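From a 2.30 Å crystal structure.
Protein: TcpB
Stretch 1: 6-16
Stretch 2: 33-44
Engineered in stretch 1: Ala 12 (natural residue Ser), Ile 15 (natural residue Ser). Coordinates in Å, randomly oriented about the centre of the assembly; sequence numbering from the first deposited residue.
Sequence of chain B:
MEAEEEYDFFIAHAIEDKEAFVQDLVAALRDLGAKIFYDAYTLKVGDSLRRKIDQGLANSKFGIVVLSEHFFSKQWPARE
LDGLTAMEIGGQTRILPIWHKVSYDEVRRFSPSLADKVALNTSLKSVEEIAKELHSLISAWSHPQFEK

Stretch 1, residues 6-16: EYDFFIAHAIE
Stretch 2, residues 33-44: GAKIFYDAYTLK

The two stretches of TcpB run parallel as neighbouring strands and bury 992 Å² between them. At the apolar centre, Phe 10 (chi1 p) lies beside Phe 37 (m), CB to CB 3.8 Å, their CA atoms 4.3 Å apart. Phe 10 CB also sits over the Tyr 41 ring (m), 3.9 Å from its centroid and 15° off the ring normal, so that its CH can point into the pi cloud. On the same face as Phe 10 and Phe 37, Ala 14 pairs with Leu 43 (m, t). The engineered Ala 12 brings CB to 3.7 Å from Leu 43 CD1. On the other face Phe 9 (m) packs CB against Ile 36 CG2 at 3.9 Å. Ile 11 (t, t), whose CB points sideways, brings CG2 to 4.1 Å from the same Ile 36 CG2; branched and aromatic side chains suit these extended, buried positions.

The backbone forms two ladders. In the first, Phe 9 pairs with Ile 36 (CA atoms 4.7 Å apart): Phe 9 N donates to Lys 35 O (3.1 Å), Phe 37 N to Phe 9 O (2.8 Å) and Ile 11 N to Phe 37 O (2.9 Å). A turn closed by Tyr 41 N to Tyr 38 O (3.0 Å) shifts the register by two. The second pairs His 13 with Thr 42, through a weak bond from His 13 N to Tyr 41 O (3.3 Å) and a shorter one from Leu 43 N to His 13 O (2.8 Å). His 13 (p) folds back so that ND1 donates to Ile 11 O (2.8 Å), while Thr 42 CA covers its ring face.

Toward the edge, Tyr 7 (m) stacks on Phe 37, centroids 3.9 Å apart and planes at 12°, with Lys 35 CB over its opposite face. Finally, Asp 8 (m), buried, accepts Lys 35 N at OD2 (2.6 Å), its carboxylate satisfying an amide at the start of the ladder.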

# COMPACT_ATOMS: atom_id res chain seq x y z
N GLU B 6 3.00 -30.31 -12.87
CA GLU B 6 3.33 -29.34 -11.82
C GLU B 6 3.34 -27.91 -12.33
O GLU B 6 4.06 -27.57 -13.27
CB GLU B 6 4.70 -29.61 -11.18
CG GLU B 6 5.05 -28.59 -10.08
CD GLU B 6 6.54 -28.49 -9.75
OE1 GLU B 6 7.36 -28.50 -10.69
OE2 GLU B 6 6.87 -28.39 -8.54
N TYR B 7 2.56 -27.05 -11.68
CA TYR B 7 2.45 -25.64 -12.07
C TYR B 7 3.58 -24.79 -11.54
O TYR B 7 4.35 -25.23 -10.68
CB TYR B 7 1.13 -25.07 -11.59
CG TYR B 7 -0.00 -25.28 -12.57
CD1 TYR B 7 -0.05 -26.42 -13.37
CD2 TYR B 7 -1.01 -24.35 -12.69
CE1 TYR B 7 -1.10 -26.61 -14.28
CE2 TYR B 7 -2.05 -24.53 -13.59
CZ TYR B 7 -2.09 -25.66 -14.38
OH TYR B 7 -3.13 -25.81 -15.26
N ASP B 8 3.68 -23.56 -12.04
CA ASP B 8 4.65 -22.59 -11.55
C ASP B 8 4.19 -21.87 -10.28
O ASP B 8 4.95 -21.73 -9.33
CB ASP B 8 4.99 -21.57 -12.64
CG ASP B 8 5.35 -22.23 -13.97
OD1 ASP B 8 6.38 -22.94 -14.00
OD2 ASP B 8 4.62 -22.03 -14.97
N PHE B 9 2.93 -21.43 -10.25
CA PHE B 9 2.42 -20.69 -9.09
C PHE B 9 1.00 -21.09 -8.73
O PHE B 9 0.22 -21.46 -9.60
CB PHE B 9 2.39 -19.20 -9.40
CG PHE B 9 3.71 -18.62 -9.74
CD1 PHE B 9 4.63 -18.33 -8.74
CD2 PHE B 9 4.04 -18.33 -11.05
CE1 PHE B 9 5.86 -17.78 -9.04
CE2 PHE B 9 5.27 -17.78 -11.37
CZ PHE B 9 6.18 -17.50 -10.36
N PHE B 10 0.67 -21.01 -7.44
CA PHE B 10 -0.73 -20.85 -7.05
C PHE B 10 -0.80 -19.48 -6.41
O PHE B 10 0.22 -19.00 -5.88
CB PHE B 10 -1.23 -21.96 -6.12
CG PHE B 10 -0.59 -21.96 -4.74
CD1 PHE B 10 -1.23 -21.37 -3.65
CD2 PHE B 10 0.65 -22.56 -4.54
CE1 PHE B 10 -0.65 -21.38 -2.40
CE2 PHE B 10 1.23 -22.57 -3.29
CZ PHE B 10 0.59 -21.98 -2.22
N ILE B 11 -1.96 -18.84 -6.47
CA ILE B 11 -2.11 -17.53 -5.85
C ILE B 11 -3.27 -17.46 -4.85
O ILE B 11 -4.44 -17.43 -5.23
CB ILE B 11 -2.18 -16.39 -6.89
CG1 ILE B 11 -2.38 -15.05 -6.20
CG2 ILE B 11 -3.27 -16.64 -7.89
CD1 ILE B 11 -1.94 -13.87 -7.04
N ALA B 12 -2.89 -17.48 -3.57
CA ALA B 12 -3.83 -17.39 -2.46
C ALA B 12 -4.22 -15.94 -2.22
O ALA B 12 -3.36 -15.07 -2.17
CB ALA B 12 -3.20 -17.99 -1.20
N HIS B 13 -5.51 -15.69 -2.06
CA HIS B 13 -5.99 -14.32 -1.99
C HIS B 13 -7.34 -14.29 -1.31
O HIS B 13 -8.06 -15.30 -1.29
CB HIS B 13 -6.17 -13.81 -3.41
CG HIS B 13 -7.09 -14.66 -4.23
ND1 HIS B 13 -6.70 -15.87 -4.76
CD2 HIS B 13 -8.38 -14.48 -4.59
CE1 HIS B 13 -7.71 -16.40 -5.43
NE2 HIS B 13 -8.74 -15.58 -5.35
N ALA B 14 -7.69 -13.15 -0.74
CA ALA B 14 -9.03 -12.94 -0.23
C ALA B 14 -9.97 -12.79 -1.42
O ALA B 14 -9.57 -12.32 -2.48
CB ALA B 14 -9.07 -11.70 0.65
N ILE B 15 -11.22 -13.20 -1.26
CA ILE B 15 -12.15 -13.09 -2.38
C ILE B 15 -12.32 -11.65 -2.85
O ILE B 15 -12.47 -11.40 -4.04
CB ILE B 15 -13.54 -13.68 -2.04
CG1 ILE B 15 -14.49 -13.48 -3.24
CG2 ILE B 15 -14.10 -13.06 -0.77
CD1 ILE B 15 -15.84 -14.13 -3.07
N GLU B 16 -12.26 -10.71 -1.92
CA GLU B 16 -12.49 -9.30 -2.24
C GLU B 16 -11.48 -8.79 -3.25
O GLU B 16 -11.74 -7.82 -3.96
CB GLU B 16 -12.44 -8.45 -0.97
CG GLU B 16 -13.63 -8.62 -0.04
CD GLU B 16 -13.43 -9.71 0.99
OE1 GLU B 16 -12.35 -10.37 0.98
OE2 GLU B 16 -14.34 -9.93 1.83
N GLY B 33 3.36 -16.88 -20.18
CA GLY B 33 3.44 -18.32 -20.35
C GLY B 33 3.57 -19.14 -19.07
O GLY B 33 3.79 -20.34 -19.13
N ALA B 34 3.42 -18.49 -17.92
CA ALA B 34 3.46 -19.20 -16.65
C ALA B 34 2.17 -19.98 -16.39
O ALA B 34 1.08 -19.55 -16.76
CB ALA B 34 3.74 -18.22 -15.50
N LYS B 35 2.29 -21.14 -15.76
CA LYS B 35 1.10 -21.88 -15.34
C LYS B 35 0.73 -21.51 -13.89
O LYS B 35 1.55 -21.65 -12.99
CB LYS B 35 1.32 -23.39 -15.52
CG LYS B 35 1.87 -23.74 -16.92
CD LYS B 35 1.97 -25.25 -17.19
CE LYS B 35 3.43 -25.70 -17.30
NZ LYS B 35 4.27 -24.83 -18.20
N ILE B 36 -0.49 -21.03 -13.69
CA ILE B 36 -0.94 -20.52 -12.38
C ILE B 36 -2.29 -21.06 -11.95
O ILE B 36 -3.27 -20.96 -12.72
CB ILE B 36 -1.09 -18.99 -12.37
CG1 ILE B 36 0.06 -18.35 -13.12
CG2 ILE B 36 -1.13 -18.44 -10.94
CD1 ILE B 36 -0.42 -17.49 -14.20
N PHE B 37 -2.33 -21.63 -10.75
CA PHE B 37 -3.58 -22.00 -10.09
C PHE B 37 -4.15 -20.77 -9.38
O PHE B 37 -3.42 -20.01 -8.73
CB PHE B 37 -3.35 -23.11 -9.04
CG PHE B 37 -3.15 -24.48 -9.63
CD1 PHE B 37 -4.16 -25.09 -10.36
CD2 PHE B 37 -1.97 -25.18 -9.42
CE1 PHE B 37 -3.99 -26.34 -10.89
CE2 PHE B 37 -1.79 -26.44 -9.94
CZ PHE B 37 -2.81 -27.02 -10.67
N TYR B 38 -5.46 -20.60 -9.48
CA TYR B 38 -6.09 -19.37 -9.05
C TYR B 38 -7.45 -19.62 -8.40
O TYR B 38 -7.63 -19.33 -7.21
CB TYR B 38 -6.19 -18.46 -10.28
CG TYR B 38 -7.20 -17.34 -10.31
CD1 TYR B 38 -7.38 -16.49 -9.24
CD2 TYR B 38 -7.91 -17.09 -11.48
CE1 TYR B 38 -8.29 -15.45 -9.31
CE2 TYR B 38 -8.80 -16.07 -11.56
CZ TYR B 38 -9.00 -15.24 -10.48
OH TYR B 38 -9.91 -14.20 -10.58
N ASP B 39 -8.38 -20.19 -9.16
CA ASP B 39 -9.77 -20.34 -8.70
C ASP B 39 -9.97 -21.07 -7.38
O ASP B 39 -10.86 -20.70 -6.61
CB ASP B 39 -10.63 -21.01 -9.77
CG ASP B 39 -12.05 -21.24 -9.30
OD1 ASP B 39 -12.80 -20.26 -9.16
OD2 ASP B 39 -12.42 -22.40 -9.06
N ALA B 40 -9.17 -22.11 -7.12
CA ALA B 40 -9.33 -22.95 -5.93
C ALA B 40 -8.59 -22.40 -4.72
O ALA B 40 -8.58 -23.01 -3.65
CB ALA B 40 -8.89 -24.40 -6.20
N TYR B 41 -7.97 -21.24 -4.89
CA TYR B 41 -7.17 -20.68 -3.82
C TYR B 41 -7.73 -19.38 -3.29
O TYR B 41 -7.00 -18.56 -2.74
CB TYR B 41 -5.71 -20.56 -4.27
CG TYR B 41 -5.12 -21.93 -4.45
CD1 TYR B 41 -4.67 -22.65 -3.35
CD2 TYR B 41 -5.08 -22.54 -5.70
CE1 TYR B 41 -4.17 -23.92 -3.50
CE2 TYR B 41 -4.57 -23.82 -5.85
CZ TYR B 41 -4.12 -24.51 -4.74
OH TYR B 41 -3.62 -25.78 -4.87
N THR B 42 -9.03 -19.20 -3.45
CA THR B 42 -9.70 -18.10 -2.78
C THR B 42 -9.85 -18.45 -1.31
O THR B 42 -10.30 -19.54 -0.95
CB THR B 42 -11.09 -17.83 -3.37
OG1 THR B 42 -10.96 -17.48 -4.75
CG2 THR B 42 -11.75 -16.70 -2.64
N LEU B 43 -9.45 -17.52 -0.45
CA LEU B 43 -9.51 -17.76 0.98
C LEU B 43 -10.74 -17.09 1.55
O LEU B 43 -10.99 -15.90 1.28
CB LEU B 43 -8.25 -17.21 1.65
CG LEU B 43 -6.99 -17.92 1.14
CD1 LEU B 43 -5.77 -17.02 1.29
CD2 LEU B 43 -6.81 -19.24 1.88
N LYS B 44 -11.51 -17.84 2.32
CA LYS B 44 -12.72 -17.33 2.92
C LYS B 44 -12.61 -17.50 4.42
O LYS B 44 -11.81 -18.32 4.89
CB LYS B 44 -13.94 -18.10 2.41
CG LYS B 44 -14.18 -17.96 0.92
CD LYS B 44 -15.27 -18.90 0.46
CE LYS B 44 -15.79 -18.52 -0.92
NZ LYS B 44 -14.78 -18.76 -1.99